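Long-range contacts in putative iron binding protein (Bordetella pertussis Tohama I, PDB 1Y9U), which probably binds ferric iron in the periplasm through tyrosine side chains, as the solute-binding component of an iron uptake system: residues A[199-207]-A[215-223]; A[14-22]-A[269-277]. One frame throughout, in Å; residues are numbered along the deposited sequence. Where two conformers were deposited one is given.

Interaction 1: A[199-207]-A[215-223]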
# COMPACT_ATOMS: atom_id res chain seq x y z
N TYR A 199 -4.18 -0.18 7.46
CA TYR A 199 -3.33 -1.26 8.25
C TYR A 199 -2.76 -0.76 9.61
O TYR A 199 -2.63 -1.53 10.59
CB TYR A 199 -2.16 -1.99 7.42
CG TYR A 199 -0.98 -1.08 6.95
CD1 TYR A 199 0.01 -0.76 7.84
CD2 TYR A 199 -0.86 -0.60 5.67
CE1 TYR A 199 1.07 0.03 7.49
CE2 TYR A 199 0.23 0.26 5.33
CZ TYR A 199 1.17 0.51 6.25
OH TYR A 199 2.18 1.33 5.82
N TYR A 200 -2.42 0.51 9.71
CA TYR A 200 -1.93 0.93 11.02
C TYR A 200 -3.02 0.84 12.09
O TYR A 200 -2.73 0.62 13.27
CB TYR A 200 -1.39 2.34 11.02
CG TYR A 200 -0.15 2.52 10.19
CD1 TYR A 200 -0.16 3.32 9.04
CD2 TYR A 200 1.04 1.90 10.53
CE1 TYR A 200 0.98 3.49 8.29
CE2 TYR A 200 2.18 2.09 9.79
CZ TYR A 200 2.14 2.89 8.67
OH TYR A 200 3.28 3.06 7.93
N VAL A 201 -4.28 1.00 11.68
CA VAL A 201 -5.41 0.86 12.59
C VAL A 201 -5.59 -0.63 12.92
O VAL A 201 -5.94 -0.97 14.05
CB VAL A 201 -6.70 1.48 12.00
CG1 VAL A 201 -7.84 1.39 13.03
CG2 VAL A 201 -6.45 2.91 11.57
N GLY A 202 -5.33 -1.52 11.96
CA GLY A 202 -5.24 -2.95 12.25
C GLY A 202 -4.23 -3.22 13.35
O GLY A 202 -4.52 -3.95 14.30
N HIS A 203 -3.04 -2.62 13.28
CA HIS A 203 -2.04 -2.78 14.32
C HIS A 203 -2.51 -2.21 15.65
O HIS A 203 -2.43 -2.89 16.66
CB HIS A 203 -0.74 -2.10 13.91
CG HIS A 203 0.03 -2.85 12.87
ND1 HIS A 203 0.74 -4.00 13.15
CD2 HIS A 203 0.19 -2.64 11.54
CE1 HIS A 203 1.29 -4.46 12.05
NE2 HIS A 203 0.98 -3.65 11.06
N MET A 204 -3.00 -0.99 15.66
CA MET A 204 -3.32 -0.34 16.91
C MET A 204 -4.50 -0.98 17.65
O MET A 204 -4.43 -1.19 18.86
CB MET A 204 -3.58 1.14 16.69
CG MET A 204 -2.32 1.94 16.30
SD MET A 204 -2.60 3.72 16.12
CE MET A 204 -3.49 3.77 14.59
N LYS A 205 -5.57 -1.28 16.92
CA LYS A 205 -6.76 -1.85 17.54
C LYS A 205 -6.55 -3.30 17.98
O LYS A 205 -7.22 -3.76 18.91
CB LYS A 205 -7.98 -1.72 16.64
CG LYS A 205 -8.49 -0.30 16.52
CD LYS A 205 -9.75 -0.18 15.67
CE LYS A 205 -10.36 1.25 15.65
NZ LYS A 205 -11.13 1.57 16.89
N ASN A 206 -5.60 -3.99 17.34
CA ASN A 206 -5.24 -5.34 17.77
C ASN A 206 -4.20 -5.37 18.88
O ASN A 206 -3.91 -6.44 19.42
CB ASN A 206 -4.77 -6.18 16.58
CG ASN A 206 -5.91 -6.76 15.80
OD1 ASN A 206 -6.70 -7.56 16.33
ND2 ASN A 206 -6.01 -6.39 14.53
N ALA A 207 -3.65 -4.21 19.22
CA ALA A 207 -2.72 -4.14 20.34
C ALA A 207 -3.47 -4.42 21.65
O ALA A 207 -4.67 -4.18 21.78
CB ALA A 207 -2.01 -2.79 20.39
N LYS A 215 -4.63 2.41 23.15
CA LYS A 215 -5.31 3.64 23.54
C LYS A 215 -5.57 4.52 22.32
O LYS A 215 -6.65 5.09 22.16
CB LYS A 215 -4.48 4.37 24.60
CG LYS A 215 -5.16 5.52 25.26
CD LYS A 215 -4.28 6.07 26.37
CE LYS A 215 -4.99 7.06 27.23
NZ LYS A 215 -4.14 7.38 28.41
N TRP A 216 -4.57 4.62 21.45
CA TRP A 216 -4.72 5.41 20.23
C TRP A 216 -5.77 4.75 19.31
O TRP A 216 -6.60 5.42 18.71
CB TRP A 216 -3.40 5.54 19.48
CG TRP A 216 -2.31 6.24 20.23
CD1 TRP A 216 -2.33 6.69 21.53
CD2 TRP A 216 -1.01 6.55 19.72
NE1 TRP A 216 -1.13 7.26 21.84
CE2 TRP A 216 -0.29 7.17 20.77
CE3 TRP A 216 -0.37 6.34 18.49
CZ2 TRP A 216 1.02 7.61 20.62
CZ3 TRP A 216 0.92 6.78 18.33
CH2 TRP A 216 1.61 7.43 19.41
N GLY A 217 -5.72 3.43 19.18
CA GLY A 217 -6.67 2.73 18.33
C GLY A 217 -8.10 2.89 18.82
O GLY A 217 -9.03 3.09 18.05
N ASP A 218 -8.29 2.83 20.14
CA ASP A 218 -9.63 2.93 20.71
C ASP A 218 -10.22 4.33 20.49
O ASP A 218 -11.45 4.49 20.52
CB ASP A 218 -9.63 2.63 22.21
CG ASP A 218 -9.64 1.18 22.54
OD1 ASP A 218 -9.60 0.29 21.65
OD2 ASP A 218 -9.68 0.82 23.74
N ALA A 219 -9.37 5.34 20.28
CA ALA A 219 -9.83 6.71 20.17
C ALA A 219 -10.47 7.04 18.82
O ALA A 219 -11.11 8.09 18.70
CB ALA A 219 -8.67 7.64 20.39
N ILE A 220 -10.28 6.18 17.82
CA ILE A 220 -10.62 6.48 16.44
C ILE A 220 -11.49 5.40 15.81
O ILE A 220 -11.58 4.26 16.27
CB ILE A 220 -9.34 6.70 15.56
CG1 ILE A 220 -8.47 5.44 15.44
CG2 ILE A 220 -8.53 7.86 16.11
CD1 ILE A 220 -7.53 5.48 14.24
N LYS A 221 -12.10 5.79 14.72
CA LYS A 221 -12.72 4.90 13.77
C LYS A 221 -12.19 5.23 12.38
O LYS A 221 -11.61 6.29 12.15
CB LYS A 221 -14.24 5.01 13.79
CG LYS A 221 -14.80 6.38 13.40
CD LYS A 221 -16.31 6.46 13.58
CE LYS A 221 -16.77 7.87 13.36
NZ LYS A 221 -18.23 8.00 13.59
N VAL A 222 -12.40 4.30 11.46
CA VAL A 222 -12.01 4.48 10.07
C VAL A 222 -13.23 4.82 9.21
O VAL A 222 -14.27 4.17 9.29
CB VAL A 222 -11.33 3.21 9.53
CG1 VAL A 222 -11.23 3.21 8.01
CG2 VAL A 222 -9.96 3.04 10.14
N VAL A 223 -13.07 5.85 8.39
CA VAL A 223 -13.97 6.11 7.28
C VAL A 223 -13.09 6.06 6.03
O VAL A 223 -12.08 6.76 5.96
CB VAL A 223 -14.68 7.47 7.42
CG1 VAL A 223 -15.48 7.80 6.17
CG2 VAL A 223 -15.59 7.45 8.62
O HOH W 1 -10.52 -0.16 19.17
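Helix 198-206 packs on Trp216 and Gly217 of helix 212-218 and on strand 220-223 in a local, mostly apolar contact, closed at its outer side by one lysine. The strand is paired with strand 100-112 in the mixed sheet, and helix 198-206 lies against it, running nearly antiparallel at 152°. Along the inner side Val201 meets the strand. Its CG2 touches Ile220 CD1 tip to tip at 3.9 Å, while Val222 CG2 comes in at a slant, 3.8 Å from Val201 CG2; these beta-branched side chains fill the space between helix and sheet, with Tyr110 and Phe292 nearby. One turn on, Met204 lays its CB on Gly217 CA at 3.8 Å; the absence of a side chain at Gly217 lets the backbones come close, Lys205 CA and Gly217 CA being 4.6 Å apart. The thioether SD of Met204 sits at the edge of the Trp216 ring, 3.9 Å from Trp216 CB. Lys205 runs out extended and bends only at its last torsion (chi4 -78°), which turns NZ onto two carbonyls. NZ donates to Ile220 O at 2.8 Å, nearly in line with the C=O bond, and to Gly217 O, also at 2.8 Å, but from above that carbonyl's plane. A water accepts from Lys205 NZ at 2.9 Å and donates to Asp218 OD1, whose direct salt-bridge partner is Arg214. Three acceptors thus surround the ammonium, tying the Gly217 to Ile220 backbone to helix 198-206, which carries the iron-binding Tyr199 and Tyr200, while apolar packing holds the rest.

Interaction 2: A[14-22]-A[269-277]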
# COMPACT_ATOMS: atom_id res chain seq x y z
N ARG A 14 10.34 -6.63 1.88
CA ARG A 14 9.47 -6.84 3.03
C ARG A 14 10.14 -7.76 4.04
O ARG A 14 10.69 -8.80 3.64
CB ARG A 14 8.14 -7.48 2.59
CG ARG A 14 7.43 -6.73 1.50
CD ARG A 14 5.91 -6.83 1.62
NE ARG A 14 5.44 -5.91 2.67
CZ ARG A 14 4.16 -5.62 2.89
NH1 ARG A 14 3.20 -6.20 2.20
NH2 ARG A 14 3.85 -4.76 3.83
N GLU A 15 10.03 -7.42 5.33
CA GLU A 15 10.75 -8.14 6.39
C GLU A 15 10.37 -9.60 6.24
O GLU A 15 9.18 -9.91 6.16
CB GLU A 15 10.35 -7.70 7.83
CG GLU A 15 10.43 -6.22 8.24
CD GLU A 15 11.72 -5.50 7.87
OE1 GLU A 15 11.79 -4.94 6.75
OE2 GLU A 15 12.66 -5.44 8.73
N PRO A 16 11.34 -10.51 6.20
CA PRO A 16 11.03 -11.94 6.09
C PRO A 16 10.01 -12.47 7.11
O PRO A 16 9.34 -13.47 6.84
CB PRO A 16 12.39 -12.64 6.26
CG PRO A 16 13.42 -11.57 6.42
CD PRO A 16 12.79 -10.26 6.19
N LYS A 17 9.86 -11.83 8.27
CA LYS A 17 8.93 -12.35 9.27
C LYS A 17 7.45 -12.14 8.90
O LYS A 17 6.60 -12.89 9.38
CB LYS A 17 9.24 -11.80 10.66
CG LYS A 17 10.50 -12.42 11.31
CD LYS A 17 10.66 -13.95 11.11
CE LYS A 17 11.64 -14.26 9.97
NZ LYS A 17 11.81 -15.72 9.72
N LEU A 18 7.15 -11.18 8.04
CA LEU A 18 5.80 -11.03 7.46
C LEU A 18 5.40 -12.21 6.58
O LEU A 18 4.21 -12.46 6.34
CB LEU A 18 5.72 -9.75 6.61
CG LEU A 18 5.90 -8.41 7.32
CD1 LEU A 18 5.99 -7.30 6.28
CD2 LEU A 18 4.76 -8.14 8.31
N ILE A 19 6.39 -12.94 6.08
CA ILE A 19 6.15 -13.97 5.06
C ILE A 19 6.72 -15.35 5.38
O ILE A 19 6.44 -16.28 4.65
CB ILE A 19 6.68 -13.50 3.70
CG1 ILE A 19 8.17 -13.16 3.77
CG2 ILE A 19 5.85 -12.31 3.20
CD1 ILE A 19 8.77 -12.69 2.47
N GLN A 20 7.53 -15.51 6.43
CA GLN A 20 8.22 -16.80 6.58
C GLN A 20 7.27 -17.97 6.78
O GLN A 20 7.46 -19.01 6.17
CB GLN A 20 9.31 -16.75 7.66
CG GLN A 20 10.36 -17.90 7.54
CD GLN A 20 11.09 -17.90 6.21
OE1 GLN A 20 11.64 -16.88 5.79
NE2 GLN A 20 11.08 -19.04 5.52
N PRO A 21 6.25 -17.85 7.63
CA PRO A 21 5.30 -18.95 7.79
C PRO A 21 4.66 -19.40 6.47
O PRO A 21 4.61 -20.60 6.21
CB PRO A 21 4.28 -18.39 8.78
CG PRO A 21 5.09 -17.41 9.59
CD PRO A 21 5.97 -16.74 8.57
N LEU A 22 4.21 -18.48 5.63
CA LEU A 22 3.59 -18.89 4.38
C LEU A 22 4.63 -19.45 3.38
O LEU A 22 4.32 -20.35 2.62
CB LEU A 22 2.72 -17.77 3.79
CG LEU A 22 3.37 -16.48 3.28
CD1 LEU A 22 3.86 -16.60 1.87
CD2 LEU A 22 2.36 -15.33 3.37
N LEU A 269 -2.86 -15.47 5.07
CA LEU A 269 -1.70 -15.22 5.94
C LEU A 269 -0.96 -13.93 5.55
O LEU A 269 -0.52 -13.17 6.41
CB LEU A 269 -0.73 -16.40 5.91
CG LEU A 269 -1.26 -17.74 6.42
CD1 LEU A 269 -0.26 -18.87 6.11
CD2 LEU A 269 -1.57 -17.67 7.91
N TYR A 270 -0.81 -13.71 4.25
CA TYR A 270 -0.03 -12.61 3.67
C TYR A 270 -0.59 -11.26 4.12
O TYR A 270 0.16 -10.37 4.55
CB TYR A 270 0.00 -12.71 2.13
CG TYR A 270 0.90 -11.69 1.46
CD1 TYR A 270 2.20 -12.01 1.09
CD2 TYR A 270 0.45 -10.41 1.18
CE1 TYR A 270 3.03 -11.08 0.50
CE2 TYR A 270 1.28 -9.47 0.60
CZ TYR A 270 2.57 -9.80 0.26
OH TYR A 270 3.41 -8.89 -0.33
N ALA A 271 -1.90 -11.12 4.01
CA ALA A 271 -2.56 -9.85 4.34
C ALA A 271 -2.63 -9.67 5.83
O ALA A 271 -2.37 -8.58 6.32
CB ALA A 271 -3.95 -9.78 3.71
N GLN A 272 -2.95 -10.73 6.57
CA GLN A 272 -3.03 -10.66 8.03
C GLN A 272 -1.70 -10.18 8.64
O GLN A 272 -1.71 -9.42 9.62
CB GLN A 272 -3.46 -12.01 8.63
CG GLN A 272 -3.55 -12.08 10.19
CD GLN A 272 -4.93 -11.68 10.76
OE1 GLN A 272 -5.02 -11.16 11.88
NE2 GLN A 272 -6.00 -11.95 10.00
N ALA A 273 -0.57 -10.55 8.03
CA ALA A 273 0.72 -10.27 8.63
C ALA A 273 0.96 -8.79 8.90
O ALA A 273 1.52 -8.48 9.94
CB ALA A 273 1.84 -10.83 7.79
N ASN A 274 0.59 -7.89 7.97
CA ASN A 274 0.73 -6.44 8.20
C ASN A 274 -0.64 -5.77 8.22
O ASN A 274 -0.71 -4.57 8.03
CB ASN A 274 1.64 -5.73 7.16
CG ASN A 274 1.96 -4.27 7.52
OD1 ASN A 274 2.28 -3.97 8.67
ND2 ASN A 274 1.88 -3.36 6.53
N TYR A 275 -1.71 -6.53 8.45
CA TYR A 275 -3.09 -6.04 8.52
C TYR A 275 -3.53 -5.30 7.26
O TYR A 275 -4.29 -4.36 7.32
CB TYR A 275 -3.31 -5.18 9.76
CG TYR A 275 -3.13 -5.97 11.03
CD1 TYR A 275 -2.06 -5.74 11.89
CD2 TYR A 275 -4.05 -6.95 11.38
CE1 TYR A 275 -1.92 -6.48 13.05
CE2 TYR A 275 -3.89 -7.69 12.51
CZ TYR A 275 -2.85 -7.45 13.35
OH TYR A 275 -2.75 -8.21 14.49
N GLU A 276 -3.00 -5.74 6.12
CA GLU A 276 -3.34 -5.21 4.83
C GLU A 276 -4.56 -5.94 4.29
O GLU A 276 -5.14 -6.82 4.95
CB GLU A 276 -2.14 -5.32 3.89
CG GLU A 276 -1.02 -4.37 4.28
CD GLU A 276 0.28 -4.64 3.59
OE1 GLU A 276 0.43 -5.69 2.92
OE2 GLU A 276 1.21 -3.83 3.80
N TYR A 277 -5.02 -5.49 3.12
CA TYR A 277 -6.21 -6.07 2.50
C TYR A 277 -5.74 -7.00 1.39
O TYR A 277 -4.95 -6.61 0.55
CB TYR A 277 -7.11 -4.94 1.97
CG TYR A 277 -8.58 -5.33 1.83
CD1 TYR A 277 -9.52 -5.00 2.82
CD2 TYR A 277 -9.03 -6.03 0.72
CE1 TYR A 277 -10.84 -5.34 2.69
CE2 TYR A 277 -10.37 -6.40 0.61
CZ TYR A 277 -11.26 -6.04 1.59
OH TYR A 277 -12.60 -6.41 1.47
O HOH W 2 2.96 -10.65 4.29
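Bends at chi2 and chi3, the latter 78°, swing the Arg14 guanidinium across to Glu276, whose chain, extended beyond CG, arrives from the opposite direction. The two flat groups are only 25° from coplanar and meet end-on in a bidentate salt bridge. Arg14 NH1 donates to the syn lone pair of Glu276 OE1 at 2.9 Å, almost straight at 173°, and Arg14 NH2 reaches Glu276 OE2 at 2.8 Å. The latter oxygen also accepts from Asn274 ND2, at 2.9 Å and from above the carboxylate plane, while Asn274 OD1 is bonded to His203 NE2; Arg105 and Ser103 of strand 100-112 add further partners to the carboxylate. Tyr270, its hydroxyl bonded to Ser240, brings its OH to the guanidinium edge. Helix 264-273 ends in a Schellman motif with Tyr275 at C-prime, which leads the chain directly to Glu276.

Away from the charges, the packing is apolar. Leu22 CD2 presses on the backbone of Tyr270, 3.6 Å from its CA, at the edge of the ring, and Leu269 CD1 meets Leu22 CB. Ala273 is small enough to let Leu18 O approach its CB to 3.2 Å, and a water joins Leu18 O to Tyr270 O. With two arginines and two neutral donors about it, the Glu276 carboxylate would be expected to stay ionised, and its paired grip on Arg14 fixes the guanidinium's rotation.

Overall arrangement
Interactions 1 and 2 are partly buried, combining buried apolar side chains with more exposed neighbours. Interaction 1 joins elements close in sequence, a helix to the next helix and strand, whereas interaction 2 brings the loop before helix 20-30, and that helix's first turn, to the C-terminal part of helix 264-273 and the residues after it, almost 250 positions on. In the first, polar strength comes from one partly exposed lysine held by main-chain carbonyls; in the second, from a side-chain ion pair between buried residues. The two meet beside Tyr199: His203 NE2 lies 2.7 Å from Asn274 OD1 in a probable hydrogen bond, and Tyr199 packs on Asn274, linking the ion-pair network to the helix of the iron-binding tyrosines.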